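PDB 2HO1: type IV pilus assembly protein PilF from Pseudomonas aeruginosa, which binds the secretin subunit PilQ and is essential for its outer-membrane localization and its assembly into the dodecameric secretin of the type IV pilus. Local coordinates for residues A75-V80 and D91-K96; V107-G112 and S141-N146; M181-Y186 and L212-R217; E145-V150 and K161-K166. All blocks are in the same frame, centred on the assembly; numbering follows the deposited sequence.

Overall arrangement
The four contacts follow the chain along the TPR superhelix of PilF. Interactions 1 and 4 each join two consecutive antiparallel helices, whereas interactions 2 and 3 each join the first helix of one repeat to the first helix of the next. Interactions 1 and 2 have centres 15 Å apart and touch where Tyr111 OH meets Asp91 OD1 at 2.6 Å, probably a hydrogen bond. Interactions 2 and 4 share Glu145 and Asn146 on helix 140-153, with centres 10 Å apart. Interaction 3 meets interaction 4 through selenomethionine Met181, whose SE lies 3.6 Å from Phe164 CB. Interactions 1 and 3 lie on opposite sides of the chain's centre, 36 Å between centres.

Interaction 1 of 4, residues A75-V80 and D91-K96; sequences AALAVV and DEEYRK
Ala78 sets its methyl group squarely over the ring of Tyr94: CB lies 3.6 Å from the ring centroid and only 5° off the ring normal, a CH-pi contact with near-perfect centring. The same CB also meets Glu93 CB at 3.6 Å, which makes Ala78 the point where the two helices come closest; its CA is 4.9 Å from that of Glu93. The close axes of 75-80 and 91-96, 7.8 Å apart, are consistent with so small a side chain at this point. Glu93 belongs to the same tight, buried zone. Its chain bends at chi2 (-56°), folding the carboxylate back alongside Leu77, whose CD2 stops 3.7 Å from Glu93 OE1. This buried oxygen is hydrogen-bonded to His74, and the Tyr94 hydroxyl to Gln82, so both polar ends are tied to the opposite helix. Val79 flanks that hydroxyl at about a right angle, but it was modelled in two conformers and the closeness of its CG1 is doubtful.

The loose side is the outer flank of helix 87-100, where exposed Arg95 turns away from 75-80. Its NE forms a bent salt bridge of 2.8 Å with Asp91 OD2, the oxygen well out of the guanidinium plane, while Asp91 OD1 is paired with Arg120. Two consecutive helices packed almost antiparallel, at 165°, with a small residue set against an aromatic ring, form the helical hairpin characteristic of a tetratricopeptide repeat.

Interaction 2 of 4, residues V107-G112 and S141-N146; sequences VLNNYG and SRVFEN
Asn109 lays its side chain over Val143, whose CG2 is 3.6 Å from Asn109 CG, and its amide continues between Asn146 and Arg142. The carboxamide is placed there by a first torsion that carries CG away from the backbone N and out toward the neighbouring helix. Asn146 ND2 then donates to Asn109 OD1 over 2.8 Å. The bond is moderately bent, with an N-H...O angle of 145°; the acceptor lies near the amide plane of Asn146, but the donor is tilted 33° from the carbonyl plane of Asn109. Segments 107-112 and 141-146 run nearly parallel, at 28°, as first helices of successive TPR units do when they stack into a superhelix, with their axes 10.1 Å apart. The gap is spanned mainly by side chains, Asn109 OD1 reaching to 3.4 Å from Val143 CA. The other end of the Asn109 amide is served by a water, which accepts from ND2 at 2.7 Å and from Arg142 NH2 at 2.7 Å, while donating to Asn110 OD1 at 3.0 Å. This water sits in plane at the edge of the guanidinium, joining Asn110 OD1 and Arg142 NH2, which at 4.4 Å are too far apart for a direct bond. Leu128 of helix 121-131 touches both Asn109 and Asn146.

Interaction 3 of 4, residues M181-Y186 and L212-R217; sequences MADLLY and LLLGIR
Leu214 reaches across to helix 175-187 with both of its methyl groups, in a contact between the first helices of TPR 5 and TPR 6. Its CD2 lies 3.9 Å from Ala182 CB and 3.7 Å from the backbone N of Asp183, while CD1 packs 3.8 Å from Tyr186 CB. The two branches thus straddle successive turns of the opposite helix. Leu214 gains this reach from its first torsion of 172°, which swings CG opposite the backbone N; Tyr186 and Leu214 then run past each other in opposite senses. Arg217 meets the far end of Tyr186. Ring and guanidinium planes are only 7° apart, yet the contact is made by the methylenes: Tyr186 OH is 3.4 Å from Arg217 CB and 3.6 Å from Arg217 CD. Axes of the short segments are 10.9 Å apart and cross at 44°, a separation bridged largely by Leu214, Tyr186 and Arg217.

The next layer holds the polar ends. Asp183 has its carboxylate in salt bridges with Lys187 on its own helix and with Arg210 beyond it, which links the helix to the start of helix 209-221. The Arg217 chain is extended from CG to NE, and its guanidinium is paired with Glu247 near the C-terminus. One face of that guanidinium rests on Leu213 CD2, which lies 3.4 Å from its plane and over its centre.

Interaction 4 of 4, residues E145-V150 and K161-K166; sequences ENLGLV and KEYFEK
Tyr163 presents one ring face to Leu147, whose CB is 3.6 Å from the ring centroid and 11° off the normal. Beyond that methylene, Leu147 CD1 touches Tyr163 CE1 at 3.7 Å. Phe164, next in sequence, is turned to the other flank of Gly148: its ring takes Gly148 CA on one face at 4.0 Å from the centroid, 23° off the normal and displaced toward the rim. Tyr163 CB meets Gly148 N at 3.5 Å, and Phe164 CZ comes 3.4 Å from Gly148 C. Only the Phe164 ring therefore rests on the bare backbone of Gly148; Tyr163 meets that glycine through its CB and turns its ring face to Leu147. The antiparallel pair, at 163° with axes 7.5 Å apart, is the helical hairpin of TPR 4, in which a glycine on the first helix admits an aromatic from the second. Leu149 flanks the ring more loosely, its side chain set at about a right angle to that of Phe164. Outward, the Tyr163 hydroxyl is hydrogen-bonded to Tyr125, and Glu180 of helix 175-187 packs on Phe164. Gln133 of the second subunit touches Tyr163.

Interaction 1 of 4, residues A75-V80 and D91-K96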
loop_
_atom_site.group_PDB
_atom_site.type_symbol
_atom_site.label_atom_id
_atom_site.label_comp_id
_atom_site.label_asym_id
_atom_site.label_seq_id
_atom_site.Cartn_x
_atom_site.Cartn_y
_atom_site.Cartn_z
ATOM N N ALA A 75 13.539 -13.706 -12.224
ATOM C CA ALA A 75 13.211 -13.788 -10.798
ATOM C C ALA A 75 13.888 -14.956 -10.079
ATOM O O ALA A 75 14.356 -14.821 -8.949
ATOM C CB ALA A 75 11.692 -13.867 -10.623
ATOM N N ALA A 76 13.922 -16.117 -10.721
ATOM C CA ALA A 76 14.566 -17.280 -10.133
ATOM C C ALA A 76 16.078 -17.045 -10.049
ATOM O O ALA A 76 16.717 -17.364 -9.043
ATOM C CB ALA A 76 14.266 -18.529 -10.987
ATOM N N LEU A 77 16.655 -16.507 -11.117
ATOM C CA LEU A 77 18.091 -16.218 -11.119
ATOM C C LEU A 77 18.386 -15.228 -9.977
ATOM O O LEU A 77 19.400 -15.341 -9.305
ATOM C CB LEU A 77 18.502 -15.653 -12.478
ATOM C CG LEU A 77 19.992 -15.587 -12.844
ATOM C CD1 LEU A 77 20.675 -16.961 -12.686
ATOM C CD2 LEU A 77 20.084 -15.113 -14.303
ATOM N N ALA A 78 17.478 -14.270 -9.757
ATOM C CA ALA A 78 17.595 -13.309 -8.673
ATOM C C ALA A 78 17.743 -13.966 -7.307
ATOM O O ALA A 78 18.549 -13.520 -6.495
ATOM C CB ALA A 78 16.422 -12.344 -8.681
ATOM N N VAL A 79 16.984 -15.033 -7.045
ATOM C CA VAL A 79 17.129 -15.673 -5.748
ATOM C C VAL A 79 18.388 -16.545 -5.739
ATOM O O VAL A 79 18.925 -16.845 -4.671
ATOM C CB VAL A 79 15.889 -16.514 -5.364
ATOM C CG1 VAL A 79 14.607 -15.717 -5.628
ATOM C CG2 VAL A 79 15.904 -17.817 -6.101
ATOM N N VAL A 80 18.852 -16.961 -6.916
ATOM C CA VAL A 80 20.076 -17.762 -6.968
ATOM C C VAL A 80 21.161 -16.813 -6.427
ATOM O O VAL A 80 21.849 -17.146 -5.480
ATOM C CB VAL A 80 20.493 -18.209 -8.389
ATOM C CG1 VAL A 80 21.959 -18.717 -8.354
ATOM C CG2 VAL A 80 19.570 -19.344 -8.902
ATOM N N ASP A 91 19.843 -7.791 -7.266
ATOM C CA ASP A 91 19.079 -6.570 -7.502
ATOM C C ASP A 91 18.829 -6.361 -8.997
ATOM O O ASP A 91 17.708 -6.029 -9.436
ATOM C CB ASP A 91 19.819 -5.333 -6.956
ATOM C CG ASP A 91 18.952 -4.091 -6.988
ATOM O OD1 ASP A 91 18.181 -3.903 -6.027
ATOM O OD2 ASP A 91 19.010 -3.325 -7.975
ATOM N N GLU A 92 19.877 -6.542 -9.791
ATOM C CA GLU A 92 19.728 -6.370 -11.235
ATOM C C GLU A 92 18.729 -7.390 -11.845
ATOM O O GLU A 92 17.992 -7.073 -12.792
ATOM C CB GLU A 92 21.078 -6.545 -11.913
ATOM C CG GLU A 92 21.047 -6.377 -13.416
ATOM C CD GLU A 92 22.434 -6.520 -13.998
ATOM O OE1 GLU A 92 22.848 -7.647 -14.313
ATOM O OE2 GLU A 92 23.125 -5.497 -14.105
ATOM N N GLU A 93 18.733 -8.611 -11.331
ATOM C CA GLU A 93 17.826 -9.616 -11.863
ATOM C C GLU A 93 16.395 -9.353 -11.391
ATOM O O GLU A 93 15.451 -9.583 -12.131
ATOM C CB GLU A 93 18.281 -11.008 -11.462
ATOM C CG GLU A 93 19.468 -11.539 -12.283
ATOM C CD GLU A 93 19.201 -11.537 -13.787
ATOM O OE1 GLU A 93 18.120 -12.006 -14.224
ATOM O OE2 GLU A 93 20.082 -11.079 -14.544
ATOM N N TYR A 94 16.237 -8.909 -10.144
ATOM C CA TYR A 94 14.923 -8.544 -9.644
ATOM C C TYR A 94 14.334 -7.418 -10.481
ATOM O O TYR A 94 13.155 -7.438 -10.815
ATOM C CB TYR A 94 14.988 -8.150 -8.169
ATOM C CG TYR A 94 14.787 -9.303 -7.209
ATOM C CD1 TYR A 94 13.702 -10.157 -7.337
ATOM C CD2 TYR A 94 15.682 -9.535 -6.175
ATOM C CE1 TYR A 94 13.516 -11.209 -6.465
ATOM C CE2 TYR A 94 15.502 -10.583 -5.298
ATOM C CZ TYR A 94 14.417 -11.418 -5.447
ATOM O OH TYR A 94 14.234 -12.462 -4.575
ATOM N N ARG A 95 15.161 -6.446 -10.849
ATOM C CA ARG A 95 14.679 -5.344 -11.664
ATOM C C ARG A 95 14.342 -5.776 -13.082
ATOM O O ARG A 95 13.382 -5.278 -13.658
ATOM C CB ARG A 95 15.688 -4.190 -11.680
ATOM C CG ARG A 95 15.797 -3.478 -10.357
ATOM C CD ARG A 95 16.677 -2.274 -10.542
ATOM N NE ARG A 95 17.215 -1.699 -9.322
ATOM C CZ ARG A 95 16.537 -0.938 -8.460
ATOM N NH1 ARG A 95 15.246 -0.659 -8.663
ATOM N NH2 ARG A 95 17.173 -0.406 -7.416
ATOM N N LYS A 96 15.119 -6.694 -13.653
ATOM C CA LYS A 96 14.822 -7.157 -15.003
ATOM C C LYS A 96 13.514 -7.940 -14.998
ATOM O O LYS A 96 12.750 -7.869 -15.941
ATOM C CB LYS A 96 15.941 -8.049 -15.571
ATOM C CG LYS A 96 17.254 -7.288 -15.871
ATOM C CD LYS A 96 18.270 -8.209 -16.522
ATOM C CE LYS A 96 19.555 -7.472 -16.866
ATOM N NZ LYS A 96 20.513 -8.415 -17.522
#

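Interaction 2 of 4, residues V107-G112 and S141-N146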
loop_
_atom_site.group_PDB
_atom_site.type_symbol
_atom_site.label_atom_id
_atom_site.label_comp_id
_atom_site.label_asym_id
_atom_site.label_seq_id
_atom_site.Cartn_x
_atom_site.Cartn_y
_atom_site.Cartn_z
ATOM N N VAL A 107 6.862 -11.576 -7.435
ATOM C CA VAL A 107 8.198 -11.054 -7.627
ATOM C C VAL A 107 8.392 -9.769 -6.835
ATOM O O VAL A 107 9.466 -9.568 -6.251
ATOM C CB VAL A 107 8.466 -10.845 -9.118
ATOM C CG1 VAL A 107 9.830 -10.194 -9.335
ATOM C CG2 VAL A 107 8.400 -12.207 -9.819
ATOM N N LEU A 108 7.359 -8.928 -6.770
ATOM C CA LEU A 108 7.462 -7.717 -5.967
ATOM C C LEU A 108 7.681 -8.128 -4.510
ATOM O O LEU A 108 8.444 -7.488 -3.785
ATOM C CB LEU A 108 6.195 -6.870 -6.073
ATOM C CG LEU A 108 6.057 -6.037 -7.365
ATOM C CD1 LEU A 108 4.604 -5.507 -7.478
ATOM C CD2 LEU A 108 7.084 -4.856 -7.352
ATOM N N ASN A 109 7.038 -9.201 -4.074
ATOM C CA ASN A 109 7.188 -9.604 -2.682
ATOM C C ASN A 109 8.573 -10.202 -2.420
ATOM O O ASN A 109 9.168 -9.904 -1.411
ATOM C CB ASN A 109 6.079 -10.586 -2.267
ATOM C CG ASN A 109 6.180 -10.982 -0.800
ATOM O OD1 ASN A 109 6.192 -10.132 0.095
ATOM N ND2 ASN A 109 6.251 -12.267 -0.548
ATOM N N ASN A 110 9.078 -11.038 -3.336
ATOM C CA ASN A 110 10.407 -11.610 -3.185
ATOM C C ASN A 110 11.456 -10.472 -3.182
ATOM O O ASN A 110 12.402 -10.492 -2.389
ATOM C CB ASN A 110 10.716 -12.570 -4.334
ATOM C CG ASN A 110 9.935 -13.900 -4.229
ATOM O OD1 ASN A 110 9.407 -14.229 -3.181
ATOM N ND2 ASN A 110 9.882 -14.652 -5.313
ATOM N N TYR A 111 11.295 -9.500 -4.079
ATOM C CA TYR A 111 12.225 -8.383 -4.142
ATOM C C TYR A 111 12.160 -7.519 -2.860
ATOM O O TYR A 111 13.204 -7.152 -2.284
ATOM C CB TYR A 111 11.969 -7.555 -5.416
ATOM C CG TYR A 111 12.967 -6.411 -5.687
ATOM C CD1 TYR A 111 14.312 -6.490 -5.262
ATOM C CD2 TYR A 111 12.578 -5.288 -6.427
ATOM C CE1 TYR A 111 15.231 -5.470 -5.580
ATOM C CE2 TYR A 111 13.485 -4.272 -6.754
ATOM C CZ TYR A 111 14.814 -4.368 -6.322
ATOM O OH TYR A 111 15.680 -3.316 -6.581
ATOM N N GLY A 112 10.952 -7.205 -2.393
ATOM C CA GLY A 112 10.842 -6.430 -1.170
ATOM C C GLY A 112 11.441 -7.164 0.020
ATOM O O GLY A 112 11.991 -6.538 0.974
ATOM N N SER A 141 -0.676 -12.856 2.234
ATOM C CA SER A 141 -0.443 -12.839 3.689
ATOM C C SER A 141 1.035 -12.574 4.007
ATOM O O SER A 141 1.355 -11.930 5.006
ATOM C CB SER A 141 -0.843 -14.168 4.336
ATOM O OG SER A 141 -0.142 -15.261 3.761
ATOM N N ARG A 142 1.926 -13.089 3.165
ATOM C CA ARG A 142 3.379 -12.883 3.329
ATOM C C ARG A 142 3.749 -11.447 3.015
ATOM O O ARG A 142 4.661 -10.878 3.623
ATOM C CB ARG A 142 4.164 -13.814 2.401
ATOM C CG ARG A 142 4.530 -15.131 3.061
ATOM C CD ARG A 142 4.651 -16.317 2.078
ATOM N NE ARG A 142 5.364 -16.046 0.824
ATOM C CZ ARG A 142 5.823 -17.011 0.023
ATOM N NH1 ARG A 142 5.647 -18.292 0.365
ATOM N NH2 ARG A 142 6.444 -16.713 -1.122
ATOM N N VAL A 143 3.063 -10.871 2.028
ATOM C CA VAL A 143 3.304 -9.493 1.686
ATOM C C VAL A 143 3.033 -8.621 2.916
ATOM O O VAL A 143 3.824 -7.727 3.229
ATOM C CB VAL A 143 2.392 -9.042 0.524
ATOM C CG1 VAL A 143 2.512 -7.561 0.321
ATOM C CG2 VAL A 143 2.758 -9.811 -0.737
ATOM N N PHE A 144 1.928 -8.871 3.614
ATOM C CA PHE A 144 1.606 -8.093 4.801
ATOM C C PHE A 144 2.544 -8.392 5.966
ATOM O O PHE A 144 2.799 -7.516 6.815
ATOM C CB PHE A 144 0.163 -8.316 5.234
ATOM C CG PHE A 144 -0.829 -7.604 4.369
ATOM C CD1 PHE A 144 -0.750 -6.220 4.190
ATOM C CD2 PHE A 144 -1.822 -8.305 3.695
ATOM C CE1 PHE A 144 -1.624 -5.553 3.364
ATOM C CE2 PHE A 144 -2.703 -7.617 2.857
ATOM C CZ PHE A 144 -2.592 -6.239 2.702
ATOM N N GLU A 145 3.022 -9.625 6.051
ATOM C CA GLU A 145 3.991 -9.925 7.087
ATOM C C GLU A 145 5.228 -9.035 6.821
ATOM O O GLU A 145 5.767 -8.416 7.728
ATOM C CB GLU A 145 4.429 -11.388 7.030
ATOM C CG GLU A 145 5.552 -11.690 8.025
ATOM C CD GLU A 145 6.032 -13.126 7.975
ATOM O OE1 GLU A 145 6.222 -13.666 6.858
ATOM O OE2 GLU A 145 6.225 -13.707 9.067
ATOM N N ASN A 146 5.672 -8.984 5.572
ATOM C CA ASN A 146 6.838 -8.179 5.210
ATOM C C ASN A 146 6.657 -6.689 5.478
ATOM O O ASN A 146 7.587 -6.018 5.911
ATOM C CB ASN A 146 7.239 -8.429 3.753
ATOM C CG ASN A 146 7.933 -9.762 3.581
ATOM O OD1 ASN A 146 8.527 -10.273 4.526
ATOM N ND2 ASN A 146 7.865 -10.329 2.383
HETATM O O HOH W 1 6.547 -14.310 -2.283
#

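Interaction 3 of 4, residues M181-Y186 and L212-R217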
loop_
_atom_site.group_PDB
_atom_site.type_symbol
_atom_site.label_atom_id
_atom_site.label_comp_id
_atom_site.label_asym_id
_atom_site.label_seq_id
_atom_site.Cartn_x
_atom_site.Cartn_y
_atom_site.Cartn_z
HETATM N N MSE A 181 3.389 -10.522 17.040
HETATM C CA MSE A 181 2.228 -9.897 17.688
HETATM C C MSE A 181 2.389 -9.985 19.200
HETATM O O MSE A 181 2.211 -8.992 19.916
HETATM C CB MSE A 181 0.912 -10.584 17.282
HETATM C CG MSE A 181 0.360 -10.213 15.898
HETATM SE SE MSE A 181 -0.119 -8.340 15.731
HETATM C CE MSE A 181 -1.320 -8.160 17.200
ATOM N N ALA A 182 2.714 -11.177 19.695
ATOM C CA ALA A 182 2.896 -11.365 21.144
ATOM C C ALA A 182 3.931 -10.376 21.690
ATOM O O ALA A 182 3.725 -9.742 22.743
ATOM C CB ALA A 182 3.348 -12.822 21.446
ATOM N N ASP A 183 5.045 -10.233 20.981
ATOM C CA ASP A 183 6.075 -9.322 21.445
ATOM C C ASP A 183 5.560 -7.886 21.505
ATOM O O ASP A 183 5.791 -7.169 22.485
ATOM C CB ASP A 183 7.311 -9.425 20.546
ATOM C CG ASP A 183 8.562 -8.828 21.193
ATOM O OD1 ASP A 183 8.744 -8.983 22.432
ATOM O OD2 ASP A 183 9.374 -8.213 20.464
ATOM N N LEU A 184 4.850 -7.459 20.463
ATOM C CA LEU A 184 4.336 -6.097 20.448
ATOM C C LEU A 184 3.355 -5.872 21.570
ATOM O O LEU A 184 3.467 -4.901 22.304
ATOM C CB LEU A 184 3.667 -5.792 19.115
ATOM C CG LEU A 184 4.645 -5.694 17.953
ATOM C CD1 LEU A 184 3.869 -5.627 16.649
ATOM C CD2 LEU A 184 5.527 -4.487 18.140
ATOM N N LEU A 185 2.394 -6.775 21.718
ATOM C CA LEU A 185 1.397 -6.626 22.780
ATOM C C LEU A 185 2.060 -6.644 24.151
ATOM O O LEU A 185 1.721 -5.839 25.024
ATOM C CB LEU A 185 0.349 -7.722 22.667
ATOM C CG LEU A 185 -0.411 -7.593 21.349
ATOM C CD1 LEU A 185 -1.220 -8.873 21.077
ATOM C CD2 LEU A 185 -1.305 -6.340 21.416
ATOM N N TYR A 186 3.009 -7.554 24.349
ATOM C CA TYR A 186 3.722 -7.598 25.612
ATOM C C TYR A 186 4.343 -6.245 25.895
ATOM O O TYR A 186 4.179 -5.694 26.980
ATOM C CB TYR A 186 4.804 -8.676 25.611
ATOM C CG TYR A 186 5.669 -8.633 26.848
ATOM C CD1 TYR A 186 5.190 -9.086 28.067
ATOM C CD2 TYR A 186 6.954 -8.121 26.801
ATOM C CE1 TYR A 186 5.971 -9.041 29.201
ATOM C CE2 TYR A 186 7.742 -8.071 27.930
ATOM C CZ TYR A 186 7.245 -8.533 29.128
ATOM O OH TYR A 186 8.027 -8.487 30.257
ATOM N N LEU A 212 11.626 -17.923 24.146
ATOM C CA LEU A 212 11.614 -18.556 25.464
ATOM C C LEU A 212 11.561 -17.459 26.516
ATOM O O LEU A 212 10.803 -17.558 27.481
ATOM C CB LEU A 212 12.862 -19.449 25.683
ATOM C CG LEU A 212 12.838 -20.757 24.883
ATOM C CD1 LEU A 212 14.210 -21.420 24.882
ATOM C CD2 LEU A 212 11.765 -21.693 25.461
ATOM N N LEU A 213 12.336 -16.401 26.322
ATOM C CA LEU A 213 12.350 -15.313 27.289
ATOM C C LEU A 213 11.001 -14.585 27.330
ATOM O O LEU A 213 10.531 -14.186 28.408
ATOM C CB LEU A 213 13.456 -14.326 26.967
ATOM C CG LEU A 213 13.590 -13.192 27.985
ATOM C CD1 LEU A 213 14.039 -13.749 29.337
ATOM C CD2 LEU A 213 14.582 -12.178 27.479
ATOM N N LEU A 214 10.381 -14.415 26.162
ATOM C CA LEU A 214 9.086 -13.743 26.086
ATOM C C LEU A 214 8.063 -14.595 26.829
ATOM O O LEU A 214 7.244 -14.069 27.584
ATOM C CB LEU A 214 8.649 -13.538 24.617
ATOM C CG LEU A 214 7.220 -13.017 24.340
ATOM C CD1 LEU A 214 6.979 -11.702 25.107
ATOM C CD2 LEU A 214 7.017 -12.804 22.824
ATOM N N GLY A 215 8.110 -15.907 26.604
ATOM C CA GLY A 215 7.187 -16.815 27.266
ATOM C C GLY A 215 7.419 -16.835 28.769
ATOM O O GLY A 215 6.485 -16.945 29.563
ATOM N N ILE A 216 8.682 -16.751 29.163
ATOM C CA ILE A 216 9.035 -16.717 30.571
ATOM C C ILE A 216 8.456 -15.470 31.211
ATOM O O ILE A 216 7.808 -15.545 32.252
ATOM C CB ILE A 216 10.555 -16.739 30.782
ATOM C CG1 ILE A 216 11.098 -18.156 30.601
ATOM C CG2 ILE A 216 10.904 -16.206 32.158
ATOM C CD1 ILE A 216 12.596 -18.220 30.454
ATOM N N ARG A 217 8.673 -14.312 30.596
ATOM C CA ARG A 217 8.139 -13.073 31.160
ATOM C C ARG A 217 6.597 -13.042 31.167
ATOM O O ARG A 217 5.995 -12.409 32.041
ATOM C CB ARG A 217 8.702 -11.863 30.410
ATOM C CG ARG A 217 10.191 -11.622 30.665
ATOM C CD ARG A 217 10.776 -10.703 29.625
ATOM N NE ARG A 217 12.132 -10.248 29.933
ATOM C CZ ARG A 217 12.902 -9.592 29.061
ATOM N NH1 ARG A 217 12.455 -9.335 27.828
ATOM N NH2 ARG A 217 14.125 -9.199 29.402
#

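Interaction 4 of 4, residues E145-V150 and K161-K166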
loop_
_atom_site.group_PDB
_atom_site.type_symbol
_atom_site.label_atom_id
_atom_site.label_comp_id
_atom_site.label_asym_id
_atom_site.label_seq_id
_atom_site.Cartn_x
_atom_site.Cartn_y
_atom_site.Cartn_z
ATOM N N GLU A 145 3.022 -9.625 6.051
ATOM C CA GLU A 145 3.991 -9.925 7.087
ATOM C C GLU A 145 5.228 -9.035 6.821
ATOM O O GLU A 145 5.767 -8.416 7.728
ATOM C CB GLU A 145 4.429 -11.388 7.030
ATOM C CG GLU A 145 5.552 -11.690 8.025
ATOM C CD GLU A 145 6.032 -13.126 7.975
ATOM O OE1 GLU A 145 6.222 -13.666 6.858
ATOM O OE2 GLU A 145 6.225 -13.707 9.067
ATOM N N ASN A 146 5.672 -8.984 5.572
ATOM C CA ASN A 146 6.838 -8.179 5.210
ATOM C C ASN A 146 6.657 -6.689 5.478
ATOM O O ASN A 146 7.587 -6.018 5.911
ATOM C CB ASN A 146 7.239 -8.429 3.753
ATOM C CG ASN A 146 7.933 -9.762 3.581
ATOM O OD1 ASN A 146 8.527 -10.273 4.526
ATOM N ND2 ASN A 146 7.865 -10.329 2.383
ATOM N N LEU A 147 5.457 -6.184 5.243
ATOM C CA LEU A 147 5.157 -4.782 5.512
ATOM C C LEU A 147 5.290 -4.560 7.012
ATOM O O LEU A 147 5.781 -3.519 7.461
ATOM C CB LEU A 147 3.743 -4.445 5.015
ATOM C CG LEU A 147 3.680 -4.224 3.493
ATOM C CD1 LEU A 147 2.205 -4.179 3.017
ATOM C CD2 LEU A 147 4.391 -2.927 3.121
ATOM N N GLY A 148 4.847 -5.536 7.801
ATOM C CA GLY A 148 4.984 -5.424 9.251
ATOM C C GLY A 148 6.444 -5.454 9.712
ATOM O O GLY A 148 6.862 -4.655 10.550
ATOM N N LEU A 149 7.243 -6.357 9.161
ATOM C CA LEU A 149 8.639 -6.414 9.571
ATOM C C LEU A 149 9.364 -5.121 9.184
ATOM O O LEU A 149 10.126 -4.576 9.994
ATOM C CB LEU A 149 9.327 -7.645 8.962
ATOM C CG LEU A 149 8.832 -9.004 9.484
ATOM C CD1 LEU A 149 9.260 -10.082 8.523
ATOM C CD2 LEU A 149 9.360 -9.308 10.880
ATOM N N VAL A 150 9.123 -4.616 7.967
ATOM C CA VAL A 150 9.753 -3.365 7.524
ATOM C C VAL A 150 9.303 -2.227 8.449
ATOM O O VAL A 150 10.093 -1.349 8.803
ATOM C CB VAL A 150 9.375 -3.029 6.039
ATOM C CG1 VAL A 150 9.811 -1.601 5.669
ATOM C CG2 VAL A 150 10.022 -4.051 5.086
ATOM N N LYS A 161 2.011 -3.581 13.788
ATOM C CA LYS A 161 0.936 -4.367 14.371
ATOM C C LYS A 161 -0.236 -4.486 13.418
ATOM O O LYS A 161 -0.776 -5.597 13.230
ATOM C CB LYS A 161 0.501 -3.732 15.701
ATOM C CG LYS A 161 -0.557 -4.477 16.471
ATOM C CD LYS A 161 -0.899 -3.648 17.699
ATOM C CE LYS A 161 -2.163 -4.099 18.423
ATOM N NZ LYS A 161 -2.491 -3.075 19.480
ATOM N N GLU A 162 -0.643 -3.366 12.818
ATOM C CA GLU A 162 -1.757 -3.405 11.869
ATOM C C GLU A 162 -1.424 -4.297 10.668
ATOM O O GLU A 162 -2.274 -5.035 10.192
ATOM C CB GLU A 162 -2.170 -1.986 11.423
ATOM C CG GLU A 162 -2.828 -1.218 12.565
ATOM C CD GLU A 162 -3.504 0.096 12.170
ATOM O OE1 GLU A 162 -4.203 0.169 11.123
ATOM O OE2 GLU A 162 -3.351 1.064 12.950
ATOM N N TYR A 163 -0.185 -4.255 10.191
ATOM C CA TYR A 163 0.182 -5.095 9.074
ATOM C C TYR A 163 0.165 -6.552 9.509
ATOM O O TYR A 163 -0.355 -7.402 8.794
ATOM C CB TYR A 163 1.548 -4.696 8.512
ATOM C CG TYR A 163 1.481 -3.466 7.602
ATOM C CD1 TYR A 163 0.566 -3.404 6.532
ATOM C CD2 TYR A 163 2.341 -2.380 7.794
ATOM C CE1 TYR A 163 0.515 -2.283 5.674
ATOM C CE2 TYR A 163 2.298 -1.277 6.952
ATOM C CZ TYR A 163 1.399 -1.230 5.904
ATOM O OH TYR A 163 1.422 -0.160 5.065
ATOM N N PHE A 164 0.715 -6.847 10.685
ATOM C CA PHE A 164 0.698 -8.216 11.186
ATOM C C PHE A 164 -0.731 -8.760 11.345
ATOM O O PHE A 164 -0.985 -9.920 11.028
ATOM C CB PHE A 164 1.476 -8.321 12.505
ATOM C CG PHE A 164 2.976 -8.156 12.334
ATOM C CD1 PHE A 164 3.632 -8.752 11.259
ATOM C CD2 PHE A 164 3.725 -7.411 13.245
ATOM C CE1 PHE A 164 5.008 -8.598 11.100
ATOM C CE2 PHE A 164 5.085 -7.254 13.096
ATOM C CZ PHE A 164 5.733 -7.842 12.030
ATOM N N GLU A 165 -1.656 -7.932 11.825
ATOM C CA GLU A 165 -3.038 -8.374 11.949
ATOM C C GLU A 165 -3.641 -8.695 10.580
ATOM O O GLU A 165 -4.418 -9.656 10.451
ATOM C CB GLU A 165 -3.883 -7.316 12.671
ATOM C CG GLU A 165 -3.637 -7.285 14.163
ATOM C CD GLU A 165 -4.178 -6.031 14.841
ATOM O OE1 GLU A 165 -4.504 -5.052 14.133
ATOM O OE2 GLU A 165 -4.248 -6.007 16.091
ATOM N N LYS A 166 -3.308 -7.902 9.556
ATOM C CA LYS A 166 -3.828 -8.189 8.217
ATOM C C LYS A 166 -3.300 -9.549 7.741
ATOM O O LYS A 166 -4.036 -10.351 7.124
ATOM C CB LYS A 166 -3.436 -7.089 7.195
ATOM C CG LYS A 166 -4.042 -5.703 7.453
ATOM C CD LYS A 166 -3.708 -4.744 6.317
ATOM C CE LYS A 166 -3.776 -3.300 6.773
ATOM N NZ LYS A 166 -5.133 -2.837 7.238
#